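Local atomic coordinates of hypothetical protein APE0754 (Aeropyrum pernix, PDB entry 1TUA), a protein that is of unknown function but contains two KH domains and therefore probably binds RNA. Residues Gly54-Pro57 with Val58-Met61; Arg168-Glu171 with Arg172-Glu176; Arg175-Lys178 with Arg179-Arg182. All coordinates share one frame; numbering follows the deposited sequence.

Contact 1 of 3, residues Gly54-Pro57 with Val58-Met61; sequences GIPP and VNLM
P56 O points into the first turn of helix 57-72, with P56 at the N-cap position and P57 the first helical residue. P56 O receives weak hydrogen bonds from N59 N (3.1 Å) and L60 N (3.4 Å), the latter already of the helical i+4 to i kind. The next such bond is strong and nearly straight: M61 N meets P57 O at 2.8 Å, with an N-H...O angle of 171°.

The side chains wrap round this start. N59 folds back against the P56 ring, crossing it at a slant; its CG is anti to its own carbonyl carbon (chi1 -79°), which sets OD1 3.3 Å from P56 CG. The other branch of that amide, ND2, is hydrogen-bonded to the backbone O of T33. I55 crosses N59 at about a right angle, its CG2 lying 3.7 Å from N59 CB. V58 turns CG1 into the crowded position between N and C (chi1 64°), and there it meets P56 CG at 4.0 Å. Beyond P57, M61 SD comes to 4.2 Å from P57 CB. L60 is buried against V48 and P50 of strand 45-50 and I6 of strand 6-9, tying the turn to the sheet of the first KH domain.

The chemistry suits a helix start. P57 has no N-H to leave without a partner in the first turn, and its ring holds phi in a range compatible with a helix. Because T33 O satisfies N59 ND2, the amide is fixed while its OD1 end lies on the P56 ring.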
loop_
_atom_site.group_PDB
_atom_site.type_symbol
_atom_site.label_atom_id
_atom_site.label_comp_id
_atom_site.label_asym_id
_atom_site.label_seq_id
_atom_site.Cartn_x
_atom_site.Cartn_y
_atom_site.Cartn_z
ATOM N N GLY A 54 6.852 13.941 -22.572
ATOM C CA GLY A 54 7.576 12.688 -22.685
ATOM C C GLY A 54 7.761 11.893 -21.403
ATOM O O GLY A 54 8.382 10.834 -21.440
ATOM N N ILE A 55 7.255 12.391 -20.273
ATOM C CA ILE A 55 7.369 11.656 -19.007
ATOM C C ILE A 55 6.440 10.446 -19.176
ATOM O O ILE A 55 5.270 10.604 -19.511
ATOM C CB ILE A 55 6.911 12.535 -17.803
ATOM C CG1 ILE A 55 7.910 13.677 -17.584
ATOM C CG2 ILE A 55 6.768 11.689 -16.540
ATOM C CD1 ILE A 55 9.283 13.229 -17.159
ATOM N N PRO A 56 6.946 9.223 -18.954
ATOM C CA PRO A 56 6.083 8.054 -19.126
ATOM C C PRO A 56 4.959 7.901 -18.110
ATOM O O PRO A 56 5.039 8.418 -16.995
ATOM C CB PRO A 56 7.071 6.893 -19.089
ATOM C CG PRO A 56 8.080 7.367 -18.106
ATOM C CD PRO A 56 8.295 8.815 -18.517
ATOM N N PRO A 57 3.884 7.194 -18.497
ATOM C CA PRO A 57 2.718 6.945 -17.645
ATOM C C PRO A 57 3.106 6.320 -16.313
ATOM O O PRO A 57 2.561 6.684 -15.278
ATOM C CB PRO A 57 1.874 5.995 -18.485
ATOM C CG PRO A 57 2.150 6.469 -19.866
ATOM C CD PRO A 57 3.650 6.672 -19.856
ATOM N N VAL A 58 4.051 5.383 -16.337
ATOM C CA VAL A 58 4.473 4.723 -15.101
ATOM C C VAL A 58 4.994 5.722 -14.059
ATOM O O VAL A 58 4.766 5.551 -12.865
ATOM C CB VAL A 58 5.549 3.638 -15.385
ATOM C CG1 VAL A 58 6.807 4.276 -15.943
ATOM C CG2 VAL A 58 5.850 2.849 -14.115
ATOM N N ASN A 59 5.686 6.767 -14.506
ATOM C CA ASN A 59 6.209 7.775 -13.582
ATOM C C ASN A 59 5.076 8.541 -12.933
ATOM O O ASN A 59 5.098 8.800 -11.730
ATOM C CB ASN A 59 7.115 8.765 -14.315
ATOM C CG ASN A 59 8.501 8.208 -14.563
ATOM O OD1 ASN A 59 8.659 7.021 -14.854
ATOM N ND2 ASN A 59 9.517 9.071 -14.461
ATOM N N LEU A 60 4.085 8.902 -13.745
ATOM C CA LEU A 60 2.920 9.646 -13.277
ATOM C C LEU A 60 2.066 8.785 -12.338
ATOM O O LEU A 60 1.667 9.218 -11.253
ATOM C CB LEU A 60 2.081 10.084 -14.478
ATOM C CG LEU A 60 0.927 11.040 -14.187
ATOM C CD1 LEU A 60 1.476 12.415 -13.821
ATOM C CD2 LEU A 60 0.038 11.143 -15.411
ATOM N N MET A 61 1.806 7.556 -12.767
ATOM C CA MET A 61 1.005 6.626 -11.990
ATOM C C MET A 61 1.646 6.271 -10.644
ATOM O O MET A 61 0.974 6.275 -9.615
ATOM C CB MET A 61 0.731 5.373 -12.840
ATOM C CG MET A 61 -0.161 5.671 -14.060
ATOM S SD MET A 61 -0.297 4.338 -15.292
ATOM C CE MET A 61 -1.183 3.151 -14.389
#

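Contact 2 of 3, residues Arg168-Glu171 with Arg172-Glu176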
loop_
_atom_site.group_PDB
_atom_site.type_symbol
_atom_site.label_atom_id
_atom_site.label_comp_id
_atom_site.label_asym_id
_atom_site.label_seq_id
_atom_site.Cartn_x
_atom_site.Cartn_y
_atom_site.Cartn_z
ATOM N N ARG A 168 -0.246 -21.047 8.263
ATOM C CA ARG A 168 0.017 -22.299 7.566
ATOM C C ARG A 168 -0.347 -22.149 6.083
ATOM O O ARG A 168 0.384 -22.601 5.200
ATOM C CB ARG A 168 -0.801 -23.426 8.193
ATOM C CG ARG A 168 -0.040 -24.728 8.333
ATOM C CD ARG A 168 -0.984 -25.875 8.679
ATOM N NE ARG A 168 -1.791 -25.606 9.872
ATOM C CZ ARG A 168 -1.296 -25.466 11.100
ATOM N NH1 ARG A 168 0.013 -25.566 11.306
ATOM N NH2 ARG A 168 -2.113 -25.238 12.122
ATOM N N HIS A 169 -1.481 -21.509 5.816
ATOM C CA HIS A 169 -1.938 -21.289 4.447
ATOM C C HIS A 169 -0.988 -20.356 3.692
ATOM O O HIS A 169 -0.607 -20.632 2.553
ATOM C CB HIS A 169 -3.348 -20.703 4.462
ATOM C CG HIS A 169 -3.854 -20.317 3.109
ATOM N ND1 HIS A 169 -3.504 -19.133 2.493
ATOM C CD2 HIS A 169 -4.662 -20.970 2.240
ATOM C CE1 HIS A 169 -4.075 -19.074 1.303
ATOM N NE2 HIS A 169 -4.782 -20.176 1.125
ATOM N N LEU A 170 -0.612 -19.255 4.338
ATOM C CA LEU A 170 0.300 -18.274 3.754
ATOM C C LEU A 170 1.636 -18.944 3.435
ATOM O O LEU A 170 2.263 -18.659 2.418
ATOM C CB LEU A 170 0.502 -17.124 4.741
ATOM C CG LEU A 170 1.180 -15.838 4.270
ATOM C CD1 LEU A 170 0.495 -15.301 3.019
ATOM C CD2 LEU A 170 1.126 -14.821 5.409
ATOM N N GLU A 171 2.047 -19.844 4.321
ATOM C CA GLU A 171 3.285 -20.609 4.188
ATOM C C GLU A 171 3.257 -21.403 2.875
ATOM O O GLU A 171 4.233 -21.417 2.114
ATOM C CB GLU A 171 3.397 -21.580 5.366
ATOM C CG GLU A 171 4.707 -22.323 5.478
ATOM C CD GLU A 171 5.673 -21.631 6.404
ATOM O OE1 GLU A 171 5.250 -21.222 7.505
ATOM O OE2 GLU A 171 6.856 -21.504 6.041
ATOM N N ARG A 172 2.130 -22.068 2.623
ATOM C CA ARG A 172 1.958 -22.864 1.412
ATOM C C ARG A 172 2.024 -21.968 0.187
ATOM O O ARG A 172 2.719 -22.274 -0.782
ATOM C CB ARG A 172 0.610 -23.587 1.432
ATOM C CG ARG A 172 0.411 -24.480 2.639
ATOM C CD ARG A 172 1.306 -25.708 2.597
ATOM N NE ARG A 172 1.305 -26.416 3.877
ATOM C CZ ARG A 172 0.209 -26.845 4.500
ATOM N NH1 ARG A 172 -0.992 -26.645 3.965
ATOM N NH2 ARG A 172 0.313 -27.472 5.664
ATOM N N ILE A 173 1.291 -20.861 0.239
ATOM C CA ILE A 173 1.254 -19.913 -0.864
ATOM C C ILE A 173 2.629 -19.319 -1.162
ATOM O O ILE A 173 3.040 -19.248 -2.322
ATOM C CB ILE A 173 0.272 -18.749 -0.566
ATOM C CG1 ILE A 173 -1.156 -19.289 -0.428
ATOM C CG2 ILE A 173 0.351 -17.701 -1.665
ATOM C CD1 ILE A 173 -1.675 -19.991 -1.659
ATOM N N MET A 174 3.337 -18.895 -0.117
ATOM C CA MET A 174 4.652 -18.283 -0.292
ATOM C C MET A 174 5.761 -19.260 -0.681
ATOM O O MET A 174 6.667 -18.901 -1.434
ATOM C CB MET A 174 5.048 -17.509 0.968
ATOM C CG MET A 174 4.303 -16.180 1.135
ATOM S SD MET A 174 4.539 -15.016 -0.249
ATOM C CE MET A 174 6.310 -14.989 -0.345
ATOM N N ARG A 175 5.701 -20.488 -0.175
ATOM C CA ARG A 175 6.717 -21.465 -0.532
ATOM C C ARG A 175 6.559 -21.772 -2.029
ATOM O O ARG A 175 7.536 -21.963 -2.751
ATOM C CB ARG A 175 6.562 -22.736 0.317
ATOM C CG ARG A 175 7.721 -23.712 0.141
ATOM C CD ARG A 175 7.654 -24.915 1.066
ATOM N NE ARG A 175 8.482 -25.983 0.516
ATOM C CZ ARG A 175 8.496 -27.238 0.955
ATOM N NH1 ARG A 175 7.726 -27.605 1.973
ATOM N NH2 ARG A 175 9.262 -28.138 0.348
ATOM N N GLU A 176 5.316 -21.777 -2.496
ATOM C CA GLU A 176 5.005 -22.037 -3.899
ATOM C C GLU A 176 5.552 -20.918 -4.796
ATOM O O GLU A 176 6.136 -21.174 -5.851
ATOM C CB GLU A 176 3.487 -22.137 -4.064
ATOM C CG GLU A 176 3.007 -22.437 -5.467
ATOM C CD GLU A 176 1.520 -22.138 -5.632
ATOM O OE1 GLU A 176 0.720 -22.597 -4.780
ATOM O OE2 GLU A 176 1.153 -21.442 -6.613
#
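H169 swings CG anti to its backbone N (chi1 174°), while I173 turns CG1 anti to its carbonyl carbon (chi1 -63°), and the two meet one turn apart on helix 163-188. This long C-terminal helix packs against helices 118-127 and 144-158 of the second KH domain. The imidazole and the isoleucine branch cross at a slant, with H169 CE1 3.4 Å from I173 CG1. The i+4 to i bonds continue along the helix, I173 N to H169 O at 3.0 Å and M174 N to L170 O at 2.8 Å.

On the side facing these helices L170 is buried against I123, M126, T127 and A149, and its CD1 touches M174 CG at 4.3 Å; I173 also reaches A149, and M174 lies on R146.

On the exposed side R168 and R172 run alongside each other, their guanidinium planes 38° apart. The charged heads, which would probably repel, stay apart, R168 NE 5.1 Å from R172 NH2. The bend of R172 at chi2 lays one guanidinium face over the R168 carbonyl, whose O sits 4.0 Å above that plane, toward its rim, while R172 NH2 meets the aliphatic part of R168, 3.7 Å from R168 CD.

Contact 3 of 3, residues Arg175-Lys178 with Arg179-Arg182; sequences REIK and RRER
E176 and R180 form an i to i+4 salt bridge on helix 163-188, OE2 to NH2 at 2.6 Å. The two side chains lie side by side and point the same way, but their flat ends are nearly perpendicular, carboxylate and guanidinium planes standing 80° apart. E176 CD lies at the guanidinium edge, in its plane, and the pairing joins one oxygen to one nitrogen.

R180 reaches this partner by a bend at chi3 (-43°) that folds its head back over the preceding turn. One face of the guanidinium thereby comes to lie over the backbone O of E176, which sits 3.5 Å above the plane, toward the rim; the same oxygen accepts the backbone N-H of R180. A water then ties NH1 to the neighbouring turn: it gives a hydrogen bond to I177 O (2.6 Å) and takes a weak one from R180 NH1 (2.8 Å). I177 O is thus gripped twice, since E181 N also bonds to it at 3.1 Å. I177 and E181 run alongside each other, with E181 CG 3.0 Å from I177 O and E181 CD 4.2 Å from I177 CG2. A leucine in place of R180 would probably leave E176 OE2 without its counter-charge and the water without its tie to the side chain.

Further out, R182 makes a cation-pi contact with W186, one turn further along the helix. A long, weak ion pair links R180 NH1 to E145 OE2 on helix 144-158. I177, buried, packs on E145 and R146, and K178 also touches R146, so polar and apolar contacts together join this part of the helix to the start of helix 144-158. There E181 OE1 makes a salt bridge with R146 NH2.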
loop_
_atom_site.group_PDB
_atom_site.type_symbol
_atom_site.label_atom_id
_atom_site.label_comp_id
_atom_site.label_asym_id
_atom_site.label_seq_id
_atom_site.Cartn_x
_atom_site.Cartn_y
_atom_site.Cartn_z
ATOM N N ARG A 175 5.701 -20.488 -0.175
ATOM C CA ARG A 175 6.717 -21.465 -0.532
ATOM C C ARG A 175 6.559 -21.772 -2.029
ATOM O O ARG A 175 7.536 -21.963 -2.751
ATOM C CB ARG A 175 6.562 -22.736 0.317
ATOM C CG ARG A 175 7.721 -23.712 0.141
ATOM C CD ARG A 175 7.654 -24.915 1.066
ATOM N NE ARG A 175 8.482 -25.983 0.516
ATOM C CZ ARG A 175 8.496 -27.238 0.955
ATOM N NH1 ARG A 175 7.726 -27.605 1.973
ATOM N NH2 ARG A 175 9.262 -28.138 0.348
ATOM N N GLU A 176 5.316 -21.777 -2.496
ATOM C CA GLU A 176 5.005 -22.037 -3.899
ATOM C C GLU A 176 5.552 -20.918 -4.796
ATOM O O GLU A 176 6.136 -21.174 -5.851
ATOM C CB GLU A 176 3.487 -22.137 -4.064
ATOM C CG GLU A 176 3.007 -22.437 -5.467
ATOM C CD GLU A 176 1.520 -22.138 -5.632
ATOM O OE1 GLU A 176 0.720 -22.597 -4.780
ATOM O OE2 GLU A 176 1.153 -21.442 -6.613
ATOM N N ILE A 177 5.351 -19.676 -4.367
ATOM C CA ILE A 177 5.818 -18.510 -5.115
ATOM C C ILE A 177 7.345 -18.492 -5.220
ATOM O O ILE A 177 7.908 -18.314 -6.306
ATOM C CB ILE A 177 5.329 -17.199 -4.433
ATOM C CG1 ILE A 177 3.805 -17.105 -4.547
ATOM C CG2 ILE A 177 5.992 -15.981 -5.067
ATOM C CD1 ILE A 177 3.195 -15.986 -3.736
ATOM N N LYS A 178 8.012 -18.688 -4.088
ATOM C CA LYS A 178 9.464 -18.675 -4.062
ATOM C C LYS A 178 10.059 -19.883 -4.773
ATOM O O LYS A 178 11.091 -19.773 -5.429
ATOM C CB LYS A 178 9.967 -18.615 -2.621
ATOM C CG LYS A 178 9.651 -17.315 -1.912
ATOM C CD LYS A 178 10.327 -17.288 -0.560
ATOM C CE LYS A 178 10.120 -15.966 0.135
ATOM N NZ LYS A 178 10.830 -15.949 1.445
ATOM N N ARG A 179 9.416 -21.038 -4.643
ATOM C CA ARG A 179 9.919 -22.230 -5.314
ATOM C C ARG A 179 9.915 -21.984 -6.819
ATOM O O ARG A 179 10.905 -22.241 -7.504
ATOM C CB ARG A 179 9.052 -23.448 -4.978
ATOM C CG ARG A 179 9.507 -24.740 -5.660
ATOM C CD ARG A 179 9.062 -25.971 -4.880
ATOM N NE ARG A 179 9.510 -27.216 -5.501
ATOM C CZ ARG A 179 8.998 -27.719 -6.620
ATOM N NH1 ARG A 179 8.010 -27.081 -7.246
ATOM N NH2 ARG A 179 9.473 -28.857 -7.119
ATOM N N ARG A 180 8.801 -21.465 -7.323
ATOM C CA ARG A 180 8.656 -21.178 -8.745
ATOM C C ARG A 180 9.714 -20.184 -9.203
ATOM O O ARG A 180 10.289 -20.326 -10.282
ATOM C CB ARG A 180 7.267 -20.613 -9.019
ATOM C CG ARG A 180 6.876 -20.602 -10.477
ATOM C CD ARG A 180 5.481 -20.027 -10.656
ATOM N NE ARG A 180 4.554 -20.529 -9.643
ATOM C CZ ARG A 180 4.073 -19.798 -8.637
ATOM N NH1 ARG A 180 4.426 -18.523 -8.508
ATOM N NH2 ARG A 180 3.249 -20.344 -7.748
ATOM N N GLU A 181 9.972 -19.173 -8.384
ATOM C CA GLU A 181 10.972 -18.178 -8.737
ATOM C C GLU A 181 12.348 -18.830 -8.820
ATOM O O GLU A 181 13.093 -18.605 -9.772
ATOM C CB GLU A 181 10.990 -17.035 -7.711
ATOM C CG GLU A 181 9.662 -16.300 -7.598
ATOM C CD GLU A 181 9.718 -15.094 -6.665
ATOM O OE1 GLU A 181 10.289 -15.212 -5.558
ATOM O OE2 GLU A 181 9.175 -14.032 -7.040
ATOM N N ARG A 182 12.682 -19.643 -7.824
ATOM C CA ARG A 182 13.974 -20.314 -7.803
ATOM C C ARG A 182 14.157 -21.219 -9.020
ATOM O O ARG A 182 15.233 -21.240 -9.631
ATOM C CB ARG A 182 14.122 -21.130 -6.517
ATOM C CG ARG A 182 15.364 -22.006 -6.469
ATOM C CD ARG A 182 15.520 -22.658 -5.108
ATOM N NE ARG A 182 14.342 -23.428 -4.709
ATOM C CZ ARG A 182 14.016 -24.621 -5.199
ATOM N NH1 ARG A 182 14.779 -25.201 -6.117
ATOM N NH2 ARG A 182 12.930 -25.244 -4.761
HETATM O O HOH W 1 6.847 -17.154 -8.354
#

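Overall arrangement
Contacts 2 and 3 follow one another along helix 163-188, sharing R175 and E176, with centres 10 Å apart. Both look onto helix 144-158 of the second KH domain, and R146 is met by M174 in the one and by I177, K178 and E181 in the other. Contact 2 also meets helix 118-127, through L170 and E171. Contact 1 lies in the first KH domain, where helix 57-72 begins after strand 45-50; its centre is 35 Å from that of contact 2 and 31 Å from that of contact 3. Even its nearest atoms stay about 19 Å from contact 3, so the two regions do not touch.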